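Long-range contacts in lipid II:glycine glycyltransferase (Staphylococcus aureus, PDB 6SNR), which probably adds the first glycine of the pentaglycine interpeptide bridge to the lysine of membrane-bound lipid II, using glycyl-tRNA(Gly) as donor: residues Y103-D108 with Y390-P395; D140-R145 with I385-Y390; V181-R186 with D225-L230; L309-S314 with K342-H347. All coordinates share one frame; numbering follows the deposited sequence.

Contact 1. Residues Y103-D108 with Y390-P395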
# COMPACT_ATOMS: atom_id res chain seq x y z
N TYR A 103 19.84 4.48 24.66
CA TYR A 103 19.30 5.48 25.60
C TYR A 103 17.82 5.24 25.91
O TYR A 103 17.28 5.79 26.88
CB TYR A 103 19.55 6.90 25.09
CG TYR A 103 18.73 7.30 23.91
CD1 TYR A 103 17.42 7.76 24.07
CD2 TYR A 103 19.25 7.24 22.63
CE1 TYR A 103 16.67 8.15 22.96
CE2 TYR A 103 18.50 7.63 21.52
CZ TYR A 103 17.22 8.05 21.69
OH TYR A 103 16.49 8.45 20.59
N ALA A 104 17.14 4.41 25.09
CA ALA A 104 15.72 4.06 25.27
C ALA A 104 15.34 2.90 24.33
O ALA A 104 16.07 2.67 23.36
CB ALA A 104 14.84 5.28 24.91
N ILE A 105 14.22 2.30 24.66
CA ILE A 105 13.52 1.28 23.85
C ILE A 105 12.20 1.93 23.43
O ILE A 105 11.34 2.22 24.26
CB ILE A 105 13.20 0.02 24.65
CG1 ILE A 105 14.50 -0.67 25.08
CG2 ILE A 105 12.31 -0.94 23.84
CD1 ILE A 105 14.27 -1.64 26.20
N LYS A 106 12.06 2.11 22.13
CA LYS A 106 10.92 2.82 21.55
C LYS A 106 10.02 1.81 20.85
O LYS A 106 10.52 1.06 19.97
CB LYS A 106 11.42 3.85 20.54
CG LYS A 106 10.29 4.65 19.80
CD LYS A 106 10.87 5.64 18.85
CE LYS A 106 11.67 6.72 19.54
NZ LYS A 106 10.88 7.56 20.49
N ILE A 107 8.72 1.84 21.16
CA ILE A 107 7.79 0.93 20.49
C ILE A 107 6.58 1.71 19.95
O ILE A 107 6.31 2.85 20.36
CB ILE A 107 7.28 -0.17 21.41
CG1 ILE A 107 6.33 0.41 22.49
CG2 ILE A 107 8.41 -0.97 22.09
CD1 ILE A 107 5.65 -0.60 23.33
N ASP A 108 5.88 1.10 18.98
CA ASP A 108 4.77 1.77 18.29
C ASP A 108 3.84 0.73 17.62
O ASP A 108 3.69 0.73 16.39
CB ASP A 108 5.23 2.90 17.32
CG ASP A 108 6.27 2.51 16.30
OD1 ASP A 108 6.77 1.36 16.31
OD2 ASP A 108 6.69 3.34 15.50
N TYR A 390 10.61 3.35 26.74
CA TYR A 390 11.10 2.87 28.04
C TYR A 390 12.49 3.46 28.14
O TYR A 390 13.41 3.10 27.40
CB TYR A 390 11.10 1.35 28.15
CG TYR A 390 11.51 0.88 29.52
CD1 TYR A 390 12.84 0.74 29.83
CD2 TYR A 390 10.56 0.58 30.49
CE1 TYR A 390 13.23 0.33 31.09
CE2 TYR A 390 10.95 0.14 31.76
CZ TYR A 390 12.30 0.04 32.04
OH TYR A 390 12.73 -0.40 33.29
N ILE A 391 12.66 4.47 29.02
CA ILE A 391 13.84 5.29 28.96
C ILE A 391 14.95 4.65 29.82
O ILE A 391 14.72 4.34 31.00
CB ILE A 391 13.56 6.76 29.44
CG1 ILE A 391 12.55 7.41 28.50
CG2 ILE A 391 14.85 7.56 29.52
CD1 ILE A 391 11.90 8.67 29.06
N LEU A 392 16.12 4.49 29.21
CA LEU A 392 17.30 3.88 29.84
C LEU A 392 18.31 4.89 30.31
O LEU A 392 19.05 4.66 31.27
CB LEU A 392 17.96 2.88 28.88
CG LEU A 392 17.05 1.73 28.50
CD1 LEU A 392 17.62 0.96 27.32
CD2 LEU A 392 16.71 0.83 29.67
N ASN A 393 18.41 6.01 29.60
CA ASN A 393 19.26 7.10 30.03
C ASN A 393 18.48 8.41 29.90
O ASN A 393 18.31 8.89 28.81
CB ASN A 393 20.52 7.13 29.20
CG ASN A 393 21.55 8.10 29.75
OD1 ASN A 393 21.26 9.27 29.91
ND2 ASN A 393 22.76 7.62 30.01
N GLN A 394 18.08 8.99 31.03
CA GLN A 394 17.22 10.19 31.02
C GLN A 394 17.86 11.41 30.37
O GLN A 394 17.23 12.03 29.51
CB GLN A 394 16.72 10.55 32.44
CG GLN A 394 15.36 10.00 32.80
CD GLN A 394 14.22 10.59 31.97
OE1 GLN A 394 14.38 11.56 31.21
NE2 GLN A 394 13.06 10.00 32.10
N PRO A 395 19.10 11.78 30.77
CA PRO A 395 19.75 12.96 30.15
C PRO A 395 19.93 12.85 28.64
O PRO A 395 19.76 13.83 27.90
CB PRO A 395 21.14 13.05 30.86
CG PRO A 395 21.05 12.17 32.03
CD PRO A 395 19.86 11.26 31.93
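Ile105 and Tyr390 form an antiparallel hydrogen-bonded pair, and Ala104 faces Ile391 as the adjoining non-hydrogen-bonded pair. Tyr390 N donates to Ile105 O at 2.8 Å, nearly straight (171°), and Ile105 N returns a bond to Tyr390 O. Past this pair the regular ladder stops, and Tyr103 O takes two N-H groups, from Leu392 N (2.9 Å) and Asn393 N (3.0 Å). Both donors come from the same face of its carbonyl plane, with Leu392 N well above it. The chain then enters helix 394-400, with Asn393 as N-cap; its OD1 bonds to Leu396 N.

CB of Ile105 lies 4.3 Å from CB of Tyr390. The side chains of Leu392 and Ile105 cross obliquely, CD1 of Leu392 4.2 Å from CG1 of Ile105. The Tyr390 ring leads away, its CG anti to the backbone N (chi1 -176°), and its OH bonds to Lys94. Helix 83-99 covers Ile105 and Leu392 through Ala97.

The strands are antiparallel neighbours inside a mixed sheet, with strand 68-78 on the other side of 102-107. All four hydrogen bonds across the contact join backbone atoms, and Tyr103 O ties the corner at the start of strand 102-107 to the turn before helix 394-400.

Contact 2. Residues D140-R145 with I385-Y390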
# COMPACT_ATOMS: atom_id res chain seq x y z
N ASP A 140 6.29 14.42 15.90
CA ASP A 140 6.69 14.00 17.25
C ASP A 140 6.87 12.48 17.40
O ASP A 140 7.35 11.98 18.44
CB ASP A 140 5.70 14.52 18.30
CG ASP A 140 5.85 15.98 18.57
OD1 ASP A 140 6.49 16.66 17.74
OD2 ASP A 140 5.31 16.42 19.62
N TYR A 141 6.46 11.75 16.38
CA TYR A 141 6.72 10.33 16.37
C TYR A 141 7.09 9.85 14.98
O TYR A 141 6.87 10.51 14.00
CB TYR A 141 5.55 9.56 16.97
CG TYR A 141 4.15 10.22 16.93
CD1 TYR A 141 3.44 10.24 15.78
CD2 TYR A 141 3.54 10.69 18.11
CE1 TYR A 141 2.16 10.73 15.74
CE2 TYR A 141 2.24 11.21 18.08
CZ TYR A 141 1.57 11.25 16.88
OH TYR A 141 0.29 11.71 16.84
N ILE A 142 7.71 8.65 14.92
CA ILE A 142 8.30 8.16 13.70
C ILE A 142 7.28 7.71 12.64
O ILE A 142 7.40 8.07 11.46
CB ILE A 142 9.29 7.02 14.00
CG1 ILE A 142 10.39 7.52 14.93
CG2 ILE A 142 9.88 6.45 12.71
CD1 ILE A 142 11.36 6.41 15.37
N GLN A 143 6.34 6.90 13.04
CA GLN A 143 5.34 6.38 12.12
C GLN A 143 4.08 7.24 12.18
O GLN A 143 3.81 7.89 13.18
CB GLN A 143 4.95 4.95 12.45
CG GLN A 143 6.10 3.94 12.41
CD GLN A 143 6.79 3.81 11.09
OE1 GLN A 143 6.16 3.93 10.02
NE2 GLN A 143 8.11 3.56 11.12
N PRO A 144 3.28 7.17 11.11
CA PRO A 144 1.94 7.77 11.26
C PRO A 144 1.14 7.08 12.35
O PRO A 144 1.16 5.84 12.53
CB PRO A 144 1.28 7.51 9.90
CG PRO A 144 2.38 7.18 8.93
CD PRO A 144 3.49 6.57 9.79
N ARG A 145 0.40 7.88 13.14
CA ARG A 145 -0.47 7.37 14.18
C ARG A 145 -1.88 7.14 13.65
O ARG A 145 -2.71 6.58 14.34
CB ARG A 145 -0.50 8.34 15.40
CG ARG A 145 -1.15 7.71 16.60
CD ARG A 145 -1.08 8.56 17.88
NE ARG A 145 -1.95 9.74 17.80
CZ ARG A 145 -3.26 9.71 18.03
NH1 ARG A 145 -3.87 8.58 18.31
NH2 ARG A 145 -3.97 10.83 17.91
N ILE A 385 -2.59 3.70 19.02
CA ILE A 385 -2.29 4.21 20.37
C ILE A 385 -1.05 5.10 20.38
O ILE A 385 -0.93 5.97 21.26
CB ILE A 385 -2.17 3.04 21.38
CG1 ILE A 385 -1.16 1.98 20.97
CG2 ILE A 385 -3.54 2.42 21.57
CD1 ILE A 385 -0.82 1.00 22.10
N GLY A 386 -0.12 4.91 19.43
CA GLY A 386 1.02 5.77 19.30
C GLY A 386 2.36 5.17 19.73
O GLY A 386 2.55 3.99 19.63
N GLU A 387 3.26 6.06 20.12
CA GLU A 387 4.66 5.78 20.35
C GLU A 387 4.96 5.85 21.83
O GLU A 387 4.49 6.77 22.52
CB GLU A 387 5.52 6.76 19.56
CG GLU A 387 7.01 6.44 19.56
CD GLU A 387 7.74 7.36 18.63
OE1 GLU A 387 7.60 7.23 17.39
OE2 GLU A 387 8.49 8.21 19.11
N PHE A 388 5.74 4.88 22.34
CA PHE A 388 6.05 4.79 23.76
C PHE A 388 7.55 4.51 23.92
O PHE A 388 8.14 3.74 23.15
CB PHE A 388 5.32 3.59 24.40
CG PHE A 388 3.82 3.64 24.28
CD1 PHE A 388 3.19 3.28 23.11
CD2 PHE A 388 3.03 4.03 25.36
CE1 PHE A 388 1.83 3.37 22.99
CE2 PHE A 388 1.64 4.07 25.25
CZ PHE A 388 1.05 3.75 24.05
N ASP A 389 8.16 5.09 24.96
CA ASP A 389 9.59 4.93 25.20
C ASP A 389 9.80 4.40 26.62
O ASP A 389 9.21 4.91 27.56
CB ASP A 389 10.34 6.23 25.05
CG ASP A 389 10.29 6.77 23.65
OD1 ASP A 389 10.78 6.06 22.77
OD2 ASP A 389 9.83 7.92 23.45
N TYR A 390 10.61 3.35 26.74
CA TYR A 390 11.10 2.87 28.04
C TYR A 390 12.49 3.46 28.14
O TYR A 390 13.41 3.10 27.40
CB TYR A 390 11.10 1.35 28.15
CG TYR A 390 11.51 0.88 29.52
CD1 TYR A 390 12.84 0.74 29.83
CD2 TYR A 390 10.56 0.58 30.49
CE1 TYR A 390 13.23 0.33 31.09
CE2 TYR A 390 10.95 0.14 31.76
CZ TYR A 390 12.30 0.04 32.04
OH TYR A 390 12.73 -0.40 33.29
O HOH W 1 10.18 10.05 17.91
O HOH W 2 5.95 5.90 15.71
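Glu387 reaches across to the loop at Tyr141 and Ile142 with its carboxylate foremost. Its CG is anti to the backbone N (chi1 -172°), and the next torsion is also extended, which brings CD up against CB of Tyr141. Glu387 OE1 takes the N-H of Ile142, with Ile142 N at 2.9 Å. The bond is nearly straight (170°) and meets the syn side of OE1, close to the carboxylate plane. Glu387 OE1 also sits 3.1 Å from CB of Tyr141, and CG1 of Ile142 has its nearest approach at the same oxygen. Glu387 OE1 thus accepts from Ile142 N and from a water that also takes the N-H of Gln143. OE2 accepts from a second water and forms a salt bridge with Lys106. The lysine would be expected to stabilise the charged carboxylate.

The loop 140-145 leads into strand 146-151 of one mixed sheet, while residues 385-387 lead into strand 388-391 of the other. The contact therefore joins the two connections that run between the sheets of this FemABX protein.

At the other end, the aliphatic part of Arg145 lies against Gly386. CD of Arg145 comes to 3.8 Å from CA of Gly386, which has no side chain to intervene. The Arg145 chain bends at chi3 (71°). Its NE then donates to Tyr141 OH at 3.1 Å, with the hydroxyl in the guanidinium plane and CZ of Tyr141 at the guanidinium edge. Tyr141 OH is also bonded to Glu135 O. Arg145 NH2 reaches Lys134 O, and NH1 reaches Lys384 O.

Contact 3. Residues V181-R186 with D225-L230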
# COMPACT_ATOMS: atom_id res chain seq x y z
N VAL A 181 -3.35 -3.61 -16.52
CA VAL A 181 -2.48 -3.59 -15.32
C VAL A 181 -1.63 -4.84 -15.37
O VAL A 181 -2.16 -5.95 -15.46
CB VAL A 181 -3.33 -3.51 -14.06
CG1 VAL A 181 -2.43 -3.41 -12.83
CG2 VAL A 181 -4.28 -2.30 -14.14
N GLU A 182 -0.31 -4.65 -15.28
CA GLU A 182 0.67 -5.75 -15.25
C GLU A 182 1.28 -5.89 -13.84
O GLU A 182 1.60 -4.88 -13.23
CB GLU A 182 1.84 -5.46 -16.18
CG GLU A 182 1.51 -5.41 -17.67
CD GLU A 182 2.68 -4.98 -18.54
OE1 GLU A 182 3.78 -4.64 -18.03
OE2 GLU A 182 2.49 -4.97 -19.78
N ARG A 183 1.42 -7.12 -13.37
CA ARG A 183 2.30 -7.41 -12.21
C ARG A 183 3.67 -7.57 -12.81
O ARG A 183 3.91 -8.51 -13.60
CB ARG A 183 1.85 -8.67 -11.45
CG ARG A 183 2.58 -8.95 -10.13
CD ARG A 183 2.44 -10.41 -9.72
NE ARG A 183 3.56 -11.20 -10.25
CZ ARG A 183 3.59 -12.53 -10.36
NH1 ARG A 183 2.56 -13.27 -9.96
NH2 ARG A 183 4.68 -13.12 -10.87
N SER A 184 4.58 -6.65 -12.48
CA SER A 184 5.88 -6.55 -13.12
C SER A 184 6.96 -7.32 -12.33
O SER A 184 6.62 -8.19 -11.50
CB SER A 184 6.27 -5.08 -13.33
OG SER A 184 7.40 -4.89 -14.17
N ASP A 185 8.22 -7.01 -12.64
CA ASP A 185 9.40 -7.62 -12.05
C ASP A 185 10.46 -6.59 -11.69
O ASP A 185 10.30 -5.36 -11.80
CB ASP A 185 9.99 -8.67 -13.01
CG ASP A 185 10.41 -8.07 -14.36
OD1 ASP A 185 10.58 -6.85 -14.45
OD2 ASP A 185 10.52 -8.84 -15.33
N ARG A 186 11.61 -7.06 -11.23
CA ARG A 186 12.65 -6.13 -10.86
C ARG A 186 13.05 -5.15 -11.97
O ARG A 186 13.30 -3.97 -11.70
CB ARG A 186 13.89 -6.89 -10.37
CG ARG A 186 14.92 -6.01 -9.73
CD ARG A 186 16.15 -6.84 -9.34
NE ARG A 186 17.02 -6.13 -8.40
CZ ARG A 186 18.13 -5.45 -8.70
NH1 ARG A 186 18.81 -4.87 -7.73
NH2 ARG A 186 18.54 -5.30 -9.96
N ASP A 225 6.14 -10.88 -0.69
CA ASP A 225 5.79 -9.74 0.19
C ASP A 225 6.03 -8.34 -0.36
O ASP A 225 5.79 -7.36 0.36
CB ASP A 225 6.49 -9.93 1.55
CG ASP A 225 5.98 -11.18 2.28
OD1 ASP A 225 4.79 -11.49 2.14
OD2 ASP A 225 6.77 -11.79 3.04
N ALA A 226 6.52 -8.24 -1.58
CA ALA A 226 6.61 -6.99 -2.34
C ALA A 226 6.28 -7.33 -3.78
O ALA A 226 6.82 -8.30 -4.32
CB ALA A 226 7.95 -6.38 -2.25
N GLU A 227 5.39 -6.55 -4.40
CA GLU A 227 5.14 -6.65 -5.84
C GLU A 227 5.05 -5.27 -6.47
O GLU A 227 4.57 -4.32 -5.86
CB GLU A 227 3.84 -7.40 -6.11
CG GLU A 227 3.80 -8.77 -5.44
CD GLU A 227 4.57 -9.84 -6.20
OE1 GLU A 227 4.94 -9.65 -7.38
OE2 GLU A 227 4.78 -10.90 -5.60
N LEU A 228 5.51 -5.18 -7.72
CA LEU A 228 5.44 -3.98 -8.50
C LEU A 228 4.34 -4.12 -9.55
O LEU A 228 4.28 -5.16 -10.22
CB LEU A 228 6.76 -3.73 -9.20
CG LEU A 228 6.81 -2.56 -10.20
CD1 LEU A 228 6.65 -1.23 -9.50
CD2 LEU A 228 8.09 -2.62 -11.04
N PHE A 229 3.49 -3.11 -9.67
CA PHE A 229 2.42 -3.12 -10.70
C PHE A 229 2.71 -1.95 -11.60
O PHE A 229 3.11 -0.89 -11.11
CB PHE A 229 1.02 -3.02 -10.07
CG PHE A 229 0.62 -4.23 -9.32
CD1 PHE A 229 1.09 -4.43 -8.04
CD2 PHE A 229 -0.17 -5.20 -9.90
CE1 PHE A 229 0.80 -5.58 -7.36
CE2 PHE A 229 -0.51 -6.34 -9.20
CZ PHE A 229 -0.00 -6.53 -7.91
N LEU A 230 2.46 -2.12 -12.91
CA LEU A 230 2.63 -1.04 -13.89
C LEU A 230 1.37 -1.00 -14.78
O LEU A 230 0.81 -2.07 -15.12
CB LEU A 230 3.84 -1.35 -14.75
CG LEU A 230 5.20 -1.34 -14.11
CD1 LEU A 230 6.28 -1.72 -15.11
CD2 LEU A 230 5.48 0.02 -13.52
O HOH W 3 6.54 -7.69 -8.80
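Arg183 and Glu227 are brought together by bends in both side chains. Arg183 bends at chi3 (92°), which places NE, and Glu227 at chi2 (-80°), which places CD. OE1 of Glu227 then lies 3.5 Å from Arg183 NE. It stands well out of the guanidinium plane, so the salt bridge is one of charges without a directed N-H. CB of Arg183 also packs 4.0 Å from CE2 of Phe229.

The backbones form an antiparallel ladder. Glu182 N donates to Leu230 O at 2.8 Å, and Leu230 N returns the bond to Glu182 O. Arg183 and Phe229 make the non-hydrogen-bonded pair. Strand 180-183 is one of the two outermost strands of this mixed sheet within the chain, and strand 226-233 connects it to strand 302-312.

Ser184 N donates to Leu228 O at 2.7 Å. A water links the two segments: it donates to Ser184 O and Glu227 OE1 and accepts from Leu228 N. Ser184 OG lies 3.5 Å from CD1 of Leu230. Val181 CG1 touches CD2 of Phe229, whose ring also meets Tyr343 edge-to-face.

Contact 4. Residues L309-S314 with K342-H347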
# COMPACT_ATOMS: atom_id res chain seq x y z
N LEU A 309 3.30 -2.73 -3.79
CA LEU A 309 2.32 -3.33 -2.90
C LEU A 309 3.06 -4.33 -2.01
O LEU A 309 3.77 -5.19 -2.52
CB LEU A 309 1.26 -4.10 -3.69
CG LEU A 309 0.14 -4.80 -2.96
CD1 LEU A 309 -0.72 -3.78 -2.25
CD2 LEU A 309 -0.68 -5.70 -3.90
N MET A 310 2.97 -4.15 -0.69
CA MET A 310 3.65 -5.05 0.27
C MET A 310 2.67 -5.87 1.03
O MET A 310 1.49 -5.55 1.11
CB MET A 310 4.44 -4.21 1.31
CG MET A 310 5.24 -3.07 0.77
SD MET A 310 6.33 -3.47 -0.59
CE MET A 310 5.59 -2.53 -1.85
N PHE A 311 3.13 -6.96 1.68
CA PHE A 311 2.27 -7.81 2.47
C PHE A 311 2.93 -8.24 3.78
O PHE A 311 4.17 -8.43 3.83
CB PHE A 311 1.94 -9.12 1.78
CG PHE A 311 1.11 -8.95 0.52
CD1 PHE A 311 1.71 -8.73 -0.70
CD2 PHE A 311 -0.23 -9.00 0.62
CE1 PHE A 311 0.92 -8.56 -1.87
CE2 PHE A 311 -1.03 -8.84 -0.50
CZ PHE A 311 -0.45 -8.61 -1.74
N ALA A 312 2.09 -8.45 4.76
CA ALA A 312 2.45 -9.13 6.01
C ALA A 312 1.27 -9.93 6.48
O ALA A 312 0.43 -9.46 7.23
CB ALA A 312 2.92 -8.11 7.08
N GLY A 313 1.13 -11.17 5.97
CA GLY A 313 -0.03 -11.94 6.32
C GLY A 313 -1.29 -11.37 5.72
O GLY A 313 -1.31 -11.06 4.51
N SER A 314 -2.30 -11.22 6.55
CA SER A 314 -3.57 -10.68 6.09
C SER A 314 -3.53 -9.16 5.86
O SER A 314 -4.54 -8.57 5.38
CB SER A 314 -4.68 -11.05 7.05
OG SER A 314 -4.61 -10.29 8.21
N LYS A 342 -7.81 -6.21 -5.59
CA LYS A 342 -8.25 -7.56 -5.93
C LYS A 342 -7.10 -8.57 -5.83
O LYS A 342 -7.32 -9.65 -5.28
CB LYS A 342 -8.92 -7.59 -7.33
CG LYS A 342 -10.27 -6.87 -7.34
CD LYS A 342 -10.93 -6.99 -8.72
CE LYS A 342 -9.95 -6.64 -9.85
NZ LYS A 342 -10.57 -6.66 -11.21
N TYR A 343 -5.90 -8.22 -6.30
CA TYR A 343 -4.72 -9.06 -6.22
C TYR A 343 -4.41 -9.34 -4.75
O TYR A 343 -4.11 -10.48 -4.37
CB TYR A 343 -3.48 -8.40 -6.86
CG TYR A 343 -2.23 -9.23 -6.72
CD1 TYR A 343 -1.42 -9.15 -5.61
CD2 TYR A 343 -1.89 -10.16 -7.69
CE1 TYR A 343 -0.31 -9.94 -5.48
CE2 TYR A 343 -0.77 -10.95 -7.57
CZ TYR A 343 0.05 -10.82 -6.47
OH TYR A 343 1.17 -11.60 -6.32
N ALA A 344 -4.48 -8.31 -3.95
CA ALA A 344 -4.15 -8.43 -2.53
C ALA A 344 -5.13 -9.42 -1.87
O ALA A 344 -4.73 -10.32 -1.11
CB ALA A 344 -4.19 -7.07 -1.83
N ARG A 345 -6.43 -9.25 -2.14
CA ARG A 345 -7.46 -10.15 -1.60
C ARG A 345 -7.16 -11.60 -2.02
O ARG A 345 -7.23 -12.54 -1.19
CB ARG A 345 -8.85 -9.74 -2.14
CG ARG A 345 -9.98 -10.69 -1.72
CD ARG A 345 -11.29 -10.42 -2.49
NE ARG A 345 -11.10 -10.74 -3.91
CZ ARG A 345 -11.71 -10.11 -4.93
NH1 ARG A 345 -12.59 -9.15 -4.72
NH2 ARG A 345 -11.38 -10.45 -6.17
N GLU A 346 -6.82 -11.80 -3.28
CA GLU A 346 -6.55 -13.15 -3.80
C GLU A 346 -5.31 -13.78 -3.16
O GLU A 346 -5.21 -15.02 -3.08
CB GLU A 346 -6.49 -13.13 -5.34
CG GLU A 346 -7.85 -12.86 -5.99
CD GLU A 346 -8.96 -13.74 -5.44
OE1 GLU A 346 -8.86 -14.98 -5.61
OE2 GLU A 346 -9.90 -13.21 -4.80
N HIS A 347 -4.35 -12.94 -2.72
CA HIS A 347 -3.14 -13.40 -2.03
C HIS A 347 -3.39 -13.75 -0.56
O HIS A 347 -2.52 -14.36 0.08
CB HIS A 347 -2.03 -12.33 -2.22
CG HIS A 347 -0.64 -12.77 -1.87
ND1 HIS A 347 0.06 -13.72 -2.58
CD2 HIS A 347 0.20 -12.35 -0.88
CE1 HIS A 347 1.27 -13.87 -2.06
NE2 HIS A 347 1.38 -13.05 -1.03
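His347 brings its CD2 over the centre of the Phe311 ring, 3.6 Å above the plane. The pair is edge-to-face, with the edge of the histidine toward the face of the phenylalanine. The centroids lie 4.5 Å apart and the planes meet at 54°, so the rings are inclined and not perpendicular. CA of Ala344 sits at the edge of the same Phe311 ring, 3.7 Å from CE2. CB of Ala344 is 3.9 Å from CE2 of Phe311. Phe311 CZ in turn lies at the edge of the Tyr343 ring, 4.0 Å from CE1.

Leu309, two residues back on the same side of the strand, puts CD2 against CD1 of Tyr343 at 3.9 Å. These contacts lay helix 332-347 along strand 302-312 of the mixed sheet, with the two short segments running nearly parallel (23°). The helix is the connection of the beta-alpha-beta unit formed by parallel strands 315-323 and 351-356. No hydrogen bond crosses between the segments.

Chi1 (-166°) places CG of His347 anti to its backbone N, beside the carbonyl carbon; CD2 then lies over Phe311. Further out, Tyr343 also touches Glu227 of strand 226-233. Ser316 packs on both Phe311 and Ala344. On the helix, Arg345 pairs with Glu346 and with Asp156.

In the fold
From the N terminus the chain builds most of the first sheet before strand 102-107, whose partner 388-391 comes only near the C terminus. Contact 1 thus closes the longest loop. Contact 2 lies within it, joining the loop before strand 146-151 to the start of strand 388-391, and the two share Tyr390. They also touch through the Lys106-Asp389 salt bridge. Inside both spans, contact 3 closes first, across two helices, and contact 4 follows in series. Contacts 3 and 4 meet on one sheet, where strands 226-233 and 302-312 are neighbours. Contact 1, and contact 2 through strand 388-391, belong to the other sheet. The nearest atoms of contacts 2 and 4 are about 12 Å apart.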